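Local coordinates for Lmo0305 protein (Listeria monocytogenes, PDB 3PJ0) that is of unknown function but has the fold type I architecture of pyridoxal-phosphate-dependent proteins, belonging to the beta-eliminating lyase family and carrying that cofactor covalently, at residues Q77-I82 and D222-E227; V92-H95 and L100-H103; E110-T115 and R233-D238; K162-C167 and C196-S201. One frame throughout, in Å; residues are numbered along the deposited sequence. Where two conformers were deposited one is given.

Overall arrangement
Interactions 1, 2 and 3 touch one another, and interaction 4 touches interaction 1 through Ser201 and Phe224. Interactions 1 and 3, with centres about 11 Å apart, both use helix 222-234, and their segments alternate along the chain. Interaction 2, between strand 91-94 and helix 99-102, closes before interaction 3 opens and lies inside the loop closed by interaction 1; the Val92 N–Thr115 O bond ties it to interaction 3. Interaction 4, on helix 157-170, is nested inside the loops of interactions 1 and 3, about 25 Å from interaction 3, centre to centre. All four involve helices or loops packed around the mixed seven-stranded sheet of the fold type I domain, and interaction 3 borders the second subunit.

Interaction 1. Residues Q77-I82 and D222-E227; sequences QIALRI and DDFVQE
Ile82 and Phe224 make the apolar half of this contact, with Ala79 beside them. Methyl CG2 of Ile82 comes within 3.6 Å of Phe224 CD1, and the CD1 methyl of Ile82 lies over one face of the same ring; the two side chains cross at about a right angle. At the ring edge, near its plane, Ala79 CB stands 3.7 Å from Phe224 CZ. The ring gets there because Phe224 CG is anti to the backbone N (chi1 172°), which carries it off its own helix toward 77-82 although the CB bond is not aimed that way. Ile82 also crosses the aliphatic part of Glu227 at a slant, its CD1 3.9 Å from Glu227 CB.

No direct hydrogen bond joins the two segments; a water bridges them. Water 1 donates to Ile82 O at 3.0 Å and to Glu227 OE1 at 2.6 Å, so both of its hydrogens are used across the gap. The other oxygen, Glu227 OE2, has its main partner in Arg86, one turn further along the first helix, and this salt bridge supports the same helix pairing.

The short helical segments approach to 10.3 Å between axes, their directions 120° apart, with Ile82 and Glu227 the nearest CA pair. Beyond the contact Phe224 stacks with Trp83 and Ile82 reaches Ala228 and Trp231. Val225 packs on strand 65-69, and Leu80 on strand 140-144, so each helix of the pair also rests on the central sheet.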
loop_
_atom_site.group_PDB
_atom_site.type_symbol
_atom_site.label_atom_id
_atom_site.label_comp_id
_atom_site.label_asym_id
_atom_site.label_seq_id
_atom_site.Cartn_x
_atom_site.Cartn_y
_atom_site.Cartn_z
ATOM N N GLN A 77 13.829 -1.327 -0.989
ATOM C CA GLN A 77 14.470 -1.414 0.342
ATOM C C GLN A 77 14.545 -2.896 0.773
ATOM O O GLN A 77 15.555 -3.363 1.337
ATOM C CB GLN A 77 13.644 -0.670 1.361
ATOM C CG GLN A 77 13.664 0.816 1.255
ATOM C CD GLN A 77 12.786 1.390 2.333
ATOM O OE1 GLN A 77 12.718 0.825 3.438
ATOM N NE2 GLN A 77 12.116 2.525 2.039
ATOM N N ILE A 78 13.446 -3.619 0.539
ATOM C CA ILE A 78 13.370 -5.055 0.839
ATOM C C ILE A 78 14.363 -5.875 0.011
ATOM O O ILE A 78 15.061 -6.745 0.567
ATOM C CB ILE A 78 11.914 -5.589 0.653
ATOM C CG1 ILE A 78 11.032 -5.002 1.741
ATOM C CG2 ILE A 78 11.840 -7.156 0.664
ATOM C CD1 ILE A 78 9.500 -5.234 1.508
ATOM N N ALA A 79 14.486 -5.585 -1.288
ATOM C CA ALA A 79 15.411 -6.325 -2.140
ATOM C C ALA A 79 16.835 -6.197 -1.587
ATOM O O ALA A 79 17.542 -7.203 -1.446
ATOM C CB ALA A 79 15.332 -5.823 -3.639
ATOM N N LEU A 80 17.252 -4.968 -1.279
ATOM C CA LEU A 80 18.617 -4.701 -0.795
ATOM C C LEU A 80 18.872 -5.362 0.572
ATOM O O LEU A 80 19.988 -5.891 0.804
ATOM C CB LEU A 80 18.912 -3.183 -0.769
ATOM C CG LEU A 80 18.798 -2.456 -2.137
ATOM C CD1 LEU A 80 19.124 -1.000 -2.055
ATOM C CD2 LEU A 80 19.664 -3.183 -3.223
ATOM N N ARG A 81 17.871 -5.365 1.451
ATOM C CA ARG A 81 18.001 -6.096 2.738
ATOM C C ARG A 81 18.206 -7.612 2.559
ATOM O O ARG A 81 19.036 -8.226 3.231
ATOM C CB ARG A 81 16.807 -5.815 3.671
ATOM C CG ARG A 81 16.852 -6.601 5.020
ATOM C CD ARG A 81 18.095 -6.330 5.841
ATOM N NE ARG A 81 18.086 -7.194 7.017
ATOM C CZ ARG A 81 17.494 -6.903 8.175
ATOM N NH1 ARG A 81 16.912 -5.724 8.379
ATOM N NH2 ARG A 81 17.503 -7.812 9.148
ATOM N N ILE A 82 17.440 -8.225 1.657
ATOM C CA ILE A 82 17.594 -9.635 1.407
ATOM C C ILE A 82 19.029 -9.929 0.944
ATOM O O ILE A 82 19.675 -10.840 1.481
ATOM C CB ILE A 82 16.575 -10.129 0.380
ATOM C CG1 ILE A 82 15.166 -9.994 0.944
ATOM C CG2 ILE A 82 16.839 -11.609 -0.051
ATOM C CD1 ILE A 82 14.022 -10.161 -0.093
ATOM N N ASP A 222 12.870 -17.868 -6.921
ATOM C CA ASP A 222 11.845 -18.312 -5.971
ATOM C C ASP A 222 12.212 -18.014 -4.514
ATOM O O ASP A 222 11.429 -17.404 -3.764
ATOM C CB ASP A 222 11.629 -19.831 -6.084
ATOM C CG ASP A 222 10.806 -20.237 -7.289
ATOM O OD1 ASP A 222 10.107 -19.388 -7.881
ATOM O OD2 ASP A 222 10.814 -21.451 -7.616
ATOM N N ASP A 223 13.410 -18.424 -4.120
ATOM C CA ASP A 223 13.862 -18.237 -2.706
ATOM C C ASP A 223 13.890 -16.757 -2.318
ATOM O O ASP A 223 13.463 -16.393 -1.204
ATOM C CB ASP A 223 15.225 -18.832 -2.447
ATOM C CG ASP A 223 15.230 -20.346 -2.526
ATOM O OD1 ASP A 223 14.156 -20.981 -2.574
ATOM O OD2 ASP A 223 16.341 -20.890 -2.496
ATOM N N PHE A 224 14.415 -15.933 -3.229
ATOM C CA PHE A 224 14.427 -14.472 -3.055
ATOM C C PHE A 224 13.016 -13.894 -2.875
ATOM O O PHE A 224 12.779 -13.132 -1.942
ATOM C CB PHE A 224 15.155 -13.796 -4.245
ATOM C CG PHE A 224 15.057 -12.282 -4.265
ATOM C CD1 PHE A 224 15.974 -11.506 -3.572
ATOM C CD2 PHE A 224 14.095 -11.638 -5.035
ATOM C CE1 PHE A 224 15.903 -10.104 -3.614
ATOM C CE2 PHE A 224 13.995 -10.230 -5.063
ATOM C CZ PHE A 224 14.900 -9.471 -4.338
ATOM N N VAL A 225 12.091 -14.261 -3.766
ATOM C CA VAL A 225 10.699 -13.769 -3.733
ATOM C C VAL A 225 9.976 -14.212 -2.468
ATOM O O VAL A 225 9.203 -13.431 -1.857
ATOM C CB VAL A 225 9.927 -14.145 -5.028
ATOM C CG1 VAL A 225 8.423 -13.807 -4.937
ATOM C CG2 VAL A 225 10.543 -13.443 -6.229
ATOM N N GLN A 226 10.273 -15.423 -2.011
ATOM C CA GLN A 226 9.640 -15.908 -0.794
ATOM C C GLN A 226 10.074 -15.093 0.418
ATOM O O GLN A 226 9.244 -14.753 1.268
ATOM C CB GLN A 226 9.886 -17.402 -0.617
ATOM C CG GLN A 226 9.213 -18.261 -1.699
ATOM C CD GLN A 226 7.753 -17.898 -2.000
ATOM O OE1 GLN A 226 6.946 -17.633 -1.097
ATOM N NE2 GLN A 226 7.404 -17.932 -3.279
ATOM N N GLU A 227 11.351 -14.710 0.474
ATOM C CA GLU A 227 11.821 -13.853 1.551
ATOM C C GLU A 227 11.176 -12.482 1.431
ATOM O O GLU A 227 10.829 -11.881 2.438
ATOM C CB GLU A 227 13.354 -13.668 1.556
ATOM C CG GLU A 227 14.133 -14.900 1.958
ATOM C CD GLU A 227 15.626 -14.600 2.081
ATOM O OE1 GLU A 227 16.004 -13.659 2.826
ATOM O OE2 GLU A 227 16.402 -15.299 1.420
HETATM O O HOH W 1 18.589 -13.258 2.807
#

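Interaction 2. Residues V92-H95 and L100-H103; sequences VAYH and LEIH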
loop_
_atom_site.group_PDB
_atom_site.type_symbol
_atom_site.label_atom_id
_atom_site.label_comp_id
_atom_site.label_asym_id
_atom_site.label_seq_id
_atom_site.Cartn_x
_atom_site.Cartn_y
_atom_site.Cartn_z
ATOM N N VAL A 92 25.736 -1.033 0.536
ATOM C CA VAL A 92 25.322 -1.169 -0.883
ATOM C C VAL A 92 25.920 -0.005 -1.659
ATOM O O VAL A 92 26.448 0.930 -1.042
ATOM C CB VAL A 92 23.801 -1.204 -1.079
ATOM C CG1 VAL A 92 23.201 -2.353 -0.293
ATOM C CG2 VAL A 92 23.137 0.119 -0.667
ATOM N N ALA A 93 25.824 -0.028 -2.988
ATOM C CA ALA A 93 26.349 1.057 -3.784
ATOM C C ALA A 93 25.405 1.424 -4.921
ATOM O O ALA A 93 24.807 0.558 -5.561
ATOM C CB ALA A 93 27.773 0.714 -4.340
ATOM N N TYR A 94 25.256 2.715 -5.140
ATOM C CA TYR A 94 24.428 3.198 -6.213
ATOM C C TYR A 94 24.712 4.670 -6.564
ATOM O O TYR A 94 25.484 5.337 -5.878
ATOM C CB TYR A 94 22.960 2.985 -5.895
ATOM C CG TYR A 94 22.410 3.535 -4.567
ATOM C CD1 TYR A 94 22.713 4.809 -4.104
ATOM C CD2 TYR A 94 21.479 2.776 -3.817
ATOM C CE1 TYR A 94 22.139 5.303 -2.907
ATOM C CE2 TYR A 94 20.900 3.261 -2.662
ATOM C CZ TYR A 94 21.227 4.509 -2.196
ATOM O OH TYR A 94 20.627 4.953 -1.022
ATOM N N HIS A 95 24.076 5.157 -7.630
ATOM C CA HIS A 95 24.245 6.526 -8.062
ATOM C C HIS A 95 23.789 7.489 -6.933
ATOM O O HIS A 95 22.827 7.190 -6.217
ATOM C CB HIS A 95 23.411 6.773 -9.330
ATOM C CG HIS A 95 23.675 8.094 -9.995
ATOM N ND1 HIS A 95 23.043 9.252 -9.619
ATOM C CD2 HIS A 95 24.487 8.429 -11.029
ATOM C CE1 HIS A 95 23.472 10.255 -10.372
ATOM N NE2 HIS A 95 24.352 9.779 -11.239
ATOM N N LEU A 100 16.251 5.730 -3.782
ATOM C CA LEU A 100 16.448 5.329 -2.399
ATOM C C LEU A 100 17.186 6.390 -1.559
ATOM O O LEU A 100 16.924 6.571 -0.378
ATOM C CB LEU A 100 17.253 4.020 -2.334
ATOM C CG LEU A 100 16.692 2.635 -2.772
ATOM C CD1 LEU A 100 15.786 2.087 -1.733
ATOM C CD2 LEU A 100 16.070 2.569 -4.211
ATOM N N GLU A 101 18.095 7.113 -2.205
ATOM C CA GLU A 101 18.915 8.075 -1.499
ATOM C C GLU A 101 18.216 9.403 -1.268
ATOM O O GLU A 101 18.415 10.026 -0.217
ATOM C CB GLU A 101 20.186 8.326 -2.307
ATOM C CG GLU A 101 21.207 9.203 -1.633
ATOM C CD GLU A 101 21.842 8.552 -0.399
ATOM O OE1 GLU A 101 21.661 7.327 -0.185
ATOM O OE2 GLU A 101 22.544 9.283 0.334
ATOM N N ILE A 102 17.398 9.830 -2.232
ATOM C CA ILE A 102 16.802 11.173 -2.163
ATOM C C ILE A 102 15.283 11.320 -2.104
ATOM O O ILE A 102 14.806 12.401 -1.719
ATOM C CB ILE A 102 17.334 12.059 -3.337
ATOM C CG1 ILE A 102 16.837 11.568 -4.688
ATOM C CG2 ILE A 102 18.904 12.101 -3.321
ATOM C CD1 ILE A 102 17.222 12.496 -5.853
ATOM N N HIS A 103 14.516 10.293 -2.475
ATOM C CA HIS A 103 13.067 10.436 -2.539
ATOM C C HIS A 103 12.246 9.568 -1.582
ATOM O O HIS A 103 11.029 9.541 -1.702
ATOM C CB HIS A 103 12.541 10.194 -3.967
ATOM C CG HIS A 103 13.030 11.178 -4.987
ATOM N ND1 HIS A 103 12.827 12.537 -4.878
ATOM C CD2 HIS A 103 13.635 10.983 -6.182
ATOM C CE1 HIS A 103 13.318 13.138 -5.946
ATOM N NE2 HIS A 103 13.835 12.218 -6.746
#
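The shortest polar bond here runs from Tyr94 OH to Glu101 OE1, at 2.7 Å. The acceptor oxygen sits at the edge of the ring, in its plane, and receives the phenol on its anti lone pair, away from the other carboxylate oxygen; the ring and carboxylate planes are 66° apart. Two torsions bring the groups together. Tyr94 places CG between its backbone N and carbonyl carbon (chi1 54°), and Glu101 bends at chi2 (68°) to turn its carboxylate back to the phenol.

Carbon contacts flank the bond. Glu101 CB packs 3.6 Å from Tyr94 CE1, and Leu100 CB lies 3.7 Å from Tyr94 CE2, approaching the ring obliquely. The Tyr94–Glu101 bond joins strand 91-94, an inner strand of the mixed seven-stranded sheet of the fold type I domain, to the short helix 99-102 that follows it, and both side chains also pack on Pro116 and Leu118 of the neighbouring strand 115-118.

The second oxygen, Glu101 OE2, forms a salt bridge with Lys109. The carboxylate is thus shared between a neutral donor and a cation, one on each oxygen, an arrangement consistent with an ionised glutamate whose rotation is fixed from both ends.

Interaction 3. Residues E110-T115 and R233-D238; sequences ELQQIT and RRYGGD
Gln112 and Tyr235 meet where helix 222-234 ends in a Schellman motif, near the last turn of helix 107-112. Gly236, with positive phi (75°), closes that motif, and Tyr235 is the residue just before it.

Gln112 can be followed outward. Its CB points past the tyrosine, and the bend at chi2 turns the rest of the chain back. Gln112 CG comes 3.7 Å from Tyr235 OH and CD is at a similar range. Gln112 NE2 then makes the bond that carries the contact, donating to Tyr235 OH at 2.9 Å with an N-H...O angle of 175°. The hydroxyl lies in the amide plane, and amide and ring are nearly coplanar (19° apart), the nitrogen arriving at the ring edge. OE1, at the other branch of the tip, is bonded to Arg81 NH1, so both ends of the amide are held and its flip is settled.

Tyr235 OH is also hydrogen-bonded to Gln77 OE1 on helix 72-87, so the phenol joins the end of helix 222-234 to residues of helices 107-112 and 72-87. Leu111 adds apolar packing, its CD1 3.8 Å from Tyr235 CE2. The second subunit is close: its Leu111 packs on Tyr235, its Ser71 OG bonds to Gly236 O, and its Gln77 NE2 to Arg234 O, which places the contact at the dimer interface.

Just beyond, Arg233 grips Asp238 side-on with two nitrogens on one oxygen, Arg233 NE lying 2.9 Å from Asp238 OD2 on the anti lone pair of that oxygen.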
loop_
_atom_site.group_PDB
_atom_site.type_symbol
_atom_site.label_atom_id
_atom_site.label_comp_id
_atom_site.label_asym_id
_atom_site.label_seq_id
_atom_site.Cartn_x
_atom_site.Cartn_y
_atom_site.Cartn_z
ATOM N N GLU A 110 17.036 4.342 7.629
ATOM C CA GLU A 110 16.311 4.354 8.907
ATOM C C GLU A 110 15.629 3.036 9.241
ATOM O O GLU A 110 15.501 2.696 10.426
ATOM C CB GLU A 110 15.261 5.467 8.925
ATOM C CG GLU A 110 15.809 6.890 8.795
ATOM C CD GLU A 110 16.364 7.487 10.081
ATOM O OE1 GLU A 110 16.579 6.771 11.101
ATOM O OE2 GLU A 110 16.592 8.715 10.057
ATOM N N LEU A 111 15.142 2.325 8.224
ATOM C CA LEU A 111 14.434 1.073 8.436
ATOM C C LEU A 111 15.337 -0.158 8.298
ATOM O O LEU A 111 15.098 -1.183 8.944
ATOM C CB LEU A 111 13.225 0.952 7.509
ATOM C CG LEU A 111 12.027 1.869 7.814
ATOM C CD1 LEU A 111 11.001 1.795 6.709
ATOM C CD2 LEU A 111 11.405 1.540 9.205
ATOM N N GLN A 112 16.392 -0.052 7.492
ATOM C CA GLN A 112 17.249 -1.214 7.260
ATOM C C GLN A 112 18.679 -1.033 7.778
ATOM O O GLN A 112 19.471 -1.986 7.772
ATOM C CB GLN A 112 17.252 -1.569 5.762
ATOM C CG GLN A 112 15.922 -2.046 5.185
ATOM C CD GLN A 112 15.388 -3.285 5.885
ATOM O OE1 GLN A 112 16.141 -4.053 6.469
ATOM N NE2 GLN A 112 14.081 -3.465 5.850
ATOM N N GLN A 113 19.016 0.167 8.251
ATOM C CA GLN A 113 20.384 0.449 8.725
ATOM C C GLN A 113 21.421 -0.021 7.698
ATOM O O GLN A 113 22.480 -0.563 8.054
ATOM C CB GLN A 113 20.690 -0.178 10.097
ATOM C CG GLN A 113 19.856 0.382 11.220
ATOM C CD GLN A 113 18.546 -0.293 11.304
ATOM O OE1 GLN A 113 18.483 -1.522 11.277
ATOM N NE2 GLN A 113 17.481 0.482 11.444
ATOM N N ILE A 114 21.085 0.190 6.427
ATOM C CA ILE A 114 21.979 -0.066 5.306
ATOM C C ILE A 114 22.730 1.237 4.978
ATOM O O ILE A 114 22.160 2.343 5.050
ATOM C CB ILE A 114 21.201 -0.641 4.117
ATOM C CG1 ILE A 114 20.918 -2.125 4.403
ATOM C CG2 ILE A 114 21.950 -0.385 2.740
ATOM C CD1 ILE A 114 20.061 -2.869 3.338
ATOM N N THR A 115 24.016 1.111 4.643
ATOM C CA THR A 115 24.882 2.276 4.375
ATOM C C THR A 115 25.168 2.325 2.885
ATOM O O THR A 115 25.879 1.449 2.386
ATOM C CB THR A 115 26.254 2.161 5.117
ATOM O OG1 THR A 115 26.072 2.136 6.548
ATOM C CG2 THR A 115 27.180 3.326 4.745
ATOM N N ARG A 233 4.846 -8.383 4.499
ATOM C CA ARG A 233 3.938 -8.385 5.652
ATOM C C ARG A 233 4.468 -7.489 6.769
ATOM O O ARG A 233 3.727 -6.717 7.364
ATOM C CB ARG A 233 3.643 -9.779 6.136
ATOM C CG ARG A 233 2.869 -9.796 7.464
ATOM C CD ARG A 233 1.745 -10.759 7.441
ATOM N NE ARG A 233 0.646 -10.243 6.628
ATOM C CZ ARG A 233 -0.340 -9.456 7.074
ATOM N NH1 ARG A 233 -0.420 -9.070 8.342
ATOM N NH2 ARG A 233 -1.275 -9.036 6.232
ATOM N N ARG A 234 5.776 -7.555 7.022
ATOM C CA ARG A 234 6.407 -6.709 8.047
ATOM C C ARG A 234 6.213 -5.210 7.757
ATOM O O ARG A 234 5.957 -4.400 8.669
ATOM C CB ARG A 234 7.912 -7.019 8.119
ATOM C CG ARG A 234 8.224 -8.401 8.709
ATOM C CD ARG A 234 9.713 -8.660 8.706
ATOM N NE ARG A 234 10.038 -9.941 9.300
ATOM C CZ ARG A 234 11.239 -10.530 9.265
ATOM N NH1 ARG A 234 12.284 -9.957 8.650
ATOM N NH2 ARG A 234 11.399 -11.718 9.867
ATOM N N TYR A 235 6.330 -4.854 6.478
ATOM C CA TYR A 235 6.192 -3.448 6.069
ATOM C C TYR A 235 4.737 -2.956 6.002
ATOM O O TYR A 235 4.469 -1.773 5.733
ATOM C CB TYR A 235 6.841 -3.238 4.681
ATOM C CG TYR A 235 8.292 -2.785 4.695
ATOM C CD1 TYR A 235 9.341 -3.678 4.935
ATOM C CD2 TYR A 235 8.621 -1.463 4.385
ATOM C CE1 TYR A 235 10.667 -3.258 4.916
ATOM C CE2 TYR A 235 9.978 -1.022 4.359
ATOM C CZ TYR A 235 10.973 -1.920 4.610
ATOM O OH TYR A 235 12.287 -1.503 4.572
ATOM N N GLY A 236 3.772 -3.836 6.210
ATOM C CA GLY A 236 2.381 -3.405 6.048
ATOM C C GLY A 236 1.946 -3.239 4.615
ATOM O O GLY A 236 1.027 -2.451 4.329
ATOM N N GLY A 237 2.606 -3.972 3.709
ATOM C CA GLY A 237 2.254 -4.014 2.281
ATOM C C GLY A 237 1.393 -5.221 1.856
ATOM O O GLY A 237 0.903 -5.277 0.719
ATOM N N ASP A 238 1.174 -6.187 2.766
ATOM C CA ASP A 238 0.391 -7.390 2.434
ATOM C C ASP A 238 -1.066 -7.069 2.686
ATOM O O ASP A 238 -1.695 -7.562 3.609
ATOM C CB ASP A 238 0.865 -8.580 3.287
ATOM C CG ASP A 238 0.216 -9.891 2.907
ATOM O OD1 ASP A 238 -0.111 -10.125 1.711
ATOM O OD2 ASP A 238 0.051 -10.723 3.835
#

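Interaction 4. Residues K162-C167 and C196-S201; sequences KISEYC and CALFDS
Ser164 reaches from helix 157-170 to Leu198 in the turn that follows helix 192-196, and a single hydrogen bond holds the two together. Ser164 OG donates to Leu198 O at 2.7 Å, in the carbonyl plane and on a lone pair, with a C=O...O angle of 124°. The hydroxyl is sent across by its torsion, OG standing anti to the backbone N (chi1 -174°). Here the backbones are close, 5.7 Å between Ser164 CA and Leu198 CA.

This is the tight part. Leu198 CB sits 3.7 Å from Ser164 OG, and the leucine methyl Leu198 CD2 is 4.1 Å from Ser164 CB. Leu198 continues over the same helix onto Phe157, Leu160 and Glu161, while buried Phe199 packs on Leu160 and on Leu174 and Leu176 of strand 173-178. A type I turn from Cys196 to Phe199, closed by Phe199 N to Cys196 O, presents the carbonyl. Lys63 NZ also bonds to the carbonyl oxygens of Cys196 and Phe199.

The other side is looser. Ser164 and Leu198 are each partly exposed, and a bound (4R)-2-methylpentane-2,4-diol, probably from the crystallisation liquor, lies about 4 Å from the serine side chain.

Chemically, then, the link between helix and turn is neutral: a small hydroxyl satisfies a loop carbonyl while the carbons beside it pack, and the contact between the two segments involves no charged group.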
loop_
_atom_site.group_PDB
_atom_site.type_symbol
_atom_site.label_atom_id
_atom_site.label_comp_id
_atom_site.label_asym_id
_atom_site.label_seq_id
_atom_site.Cartn_x
_atom_site.Cartn_y
_atom_site.Cartn_z
ATOM N N LYS A 162 29.488 -5.723 -18.899
ATOM C CA LYS A 162 30.759 -5.724 -18.158
ATOM C C LYS A 162 30.534 -5.496 -16.644
ATOM O O LYS A 162 31.231 -6.067 -15.792
ATOM C CB LYS A 162 31.720 -4.711 -18.794
ATOM C CG LYS A 162 32.128 -5.139 -20.195
ATOM C CD LYS A 162 32.890 -4.091 -20.978
ATOM C CE LYS A 162 33.301 -4.690 -22.335
ATOM N NZ LYS A 162 33.794 -3.674 -23.316
ATOM N N ILE A 163 29.578 -4.646 -16.297
ATOM C CA ILE A 163 29.264 -4.410 -14.881
ATOM C C ILE A 163 28.722 -5.693 -14.244
ATOM O O ILE A 163 29.109 -6.064 -13.128
ATOM C CB ILE A 163 28.264 -3.242 -14.735
ATOM C CG1 ILE A 163 29.007 -1.916 -14.935
ATOM C CG2 ILE A 163 27.576 -3.317 -13.382
ATOM C CD1 ILE A 163 28.109 -0.685 -14.903
ATOM N N SER A 164 27.829 -6.358 -14.976
ATOM C CA SER A 164 27.227 -7.621 -14.537
ATOM C C SER A 164 28.299 -8.675 -14.339
ATOM O O SER A 164 28.337 -9.348 -13.309
ATOM C CB SER A 164 26.192 -8.127 -15.565
ATOM O OG SER A 164 25.499 -9.277 -15.069
ATOM N N GLU A 165 29.188 -8.801 -15.324
ATOM C CA GLU A 165 30.257 -9.813 -15.257
ATOM C C GLU A 165 31.192 -9.553 -14.059
ATOM O O GLU A 165 31.568 -10.478 -13.363
ATOM C CB GLU A 165 31.037 -9.875 -16.585
ATOM C CG GLU A 165 30.152 -10.427 -17.744
ATOM C CD GLU A 165 30.690 -10.155 -19.169
ATOM O OE1 GLU A 165 31.381 -9.137 -19.405
ATOM O OE2 GLU A 165 30.366 -10.949 -20.067
ATOM N N TYR A 166 31.517 -8.289 -13.792
ATOM C CA TYR A 166 32.408 -7.959 -12.680
ATOM C C TYR A 166 31.731 -8.271 -11.357
ATOM O O TYR A 166 32.341 -8.863 -10.456
ATOM C CB TYR A 166 32.808 -6.492 -12.718
ATOM C CG TYR A 166 33.640 -6.071 -11.542
ATOM C CD1 TYR A 166 35.007 -6.370 -11.475
ATOM C CD2 TYR A 166 33.065 -5.371 -10.490
ATOM C CE1 TYR A 166 35.765 -5.973 -10.381
ATOM C CE2 TYR A 166 33.803 -4.976 -9.403
ATOM C CZ TYR A 166 35.146 -5.266 -9.351
ATOM O OH TYR A 166 35.845 -4.853 -8.248
ATOM N N CYS A 167 30.464 -7.884 -11.243
ATOM C CA CYS A 167 29.723 -8.160 -10.020
ATOM C C CYS A 167 29.626 -9.683 -9.792
ATOM O O CYS A 167 29.809 -10.152 -8.672
ATOM C CB CYS A 167 28.374 -7.439 -10.005
ATOM S SG CYS A 167 28.510 -5.644 -9.823
ATOM N N CYS A 196 16.963 -7.803 -18.032
ATOM C CA CYS A 196 16.852 -8.328 -16.672
ATOM C C CYS A 196 17.747 -9.541 -16.392
ATOM O O CYS A 196 18.047 -9.824 -15.211
ATOM C CB CYS A 196 15.413 -8.692 -16.355
ATOM S SG CYS A 196 14.320 -7.264 -16.242
ATOM N N ALA A 197 18.148 -10.251 -17.450
ATOM C CA ALA A 197 19.022 -11.432 -17.319
ATOM C C ALA A 197 20.393 -11.109 -16.719
ATOM O O ALA A 197 21.103 -12.022 -16.258
ATOM C CB ALA A 197 19.210 -12.146 -18.673
ATOM N N LEU A 198 20.777 -9.835 -16.755
ATOM C CA LEU A 198 22.071 -9.430 -16.229
ATOM C C LEU A 198 22.004 -9.124 -14.725
ATOM O O LEU A 198 23.035 -8.832 -14.116
ATOM C CB LEU A 198 22.559 -8.180 -16.966
ATOM C CG LEU A 198 22.792 -8.286 -18.471
ATOM C CD1 LEU A 198 23.214 -6.882 -18.995
ATOM C CD2 LEU A 198 23.848 -9.320 -18.746
ATOM N N PHE A 199 20.809 -9.228 -14.136
ATOM C CA PHE A 199 20.554 -8.840 -12.756
ATOM C C PHE A 199 20.032 -9.992 -11.926
ATOM O O PHE A 199 19.368 -10.878 -12.432
ATOM C CB PHE A 199 19.480 -7.716 -12.737
ATOM C CG PHE A 199 19.958 -6.425 -13.331
ATOM C CD1 PHE A 199 20.595 -5.486 -12.525
ATOM C CD2 PHE A 199 19.795 -6.162 -14.684
ATOM C CE1 PHE A 199 21.062 -4.277 -13.061
ATOM C CE2 PHE A 199 20.267 -4.957 -15.240
ATOM C CZ PHE A 199 20.889 -4.013 -14.415
ATOM N N ASP A 200 20.354 -9.962 -10.651
ATOM C CA ASP A 200 19.821 -10.914 -9.694
ATOM C C ASP A 200 18.353 -10.639 -9.378
ATOM O O ASP A 200 17.586 -11.563 -9.162
ATOM C CB ASP A 200 20.624 -10.818 -8.403
ATOM C CG ASP A 200 21.998 -11.356 -8.567
ATOM O OD1 ASP A 200 22.098 -12.596 -8.684
ATOM O OD2 ASP A 200 22.967 -10.581 -8.611
ATOM N N SER A 201 17.994 -9.373 -9.241
ATOM C CA SER A 201 16.618 -9.005 -8.934
ATOM C C SER A 201 16.244 -7.749 -9.700
ATOM O O SER A 201 17.106 -6.986 -10.149
ATOM C CB SER A 201 16.410 -8.825 -7.413
ATOM O OG SER A 201 17.318 -7.870 -6.864
#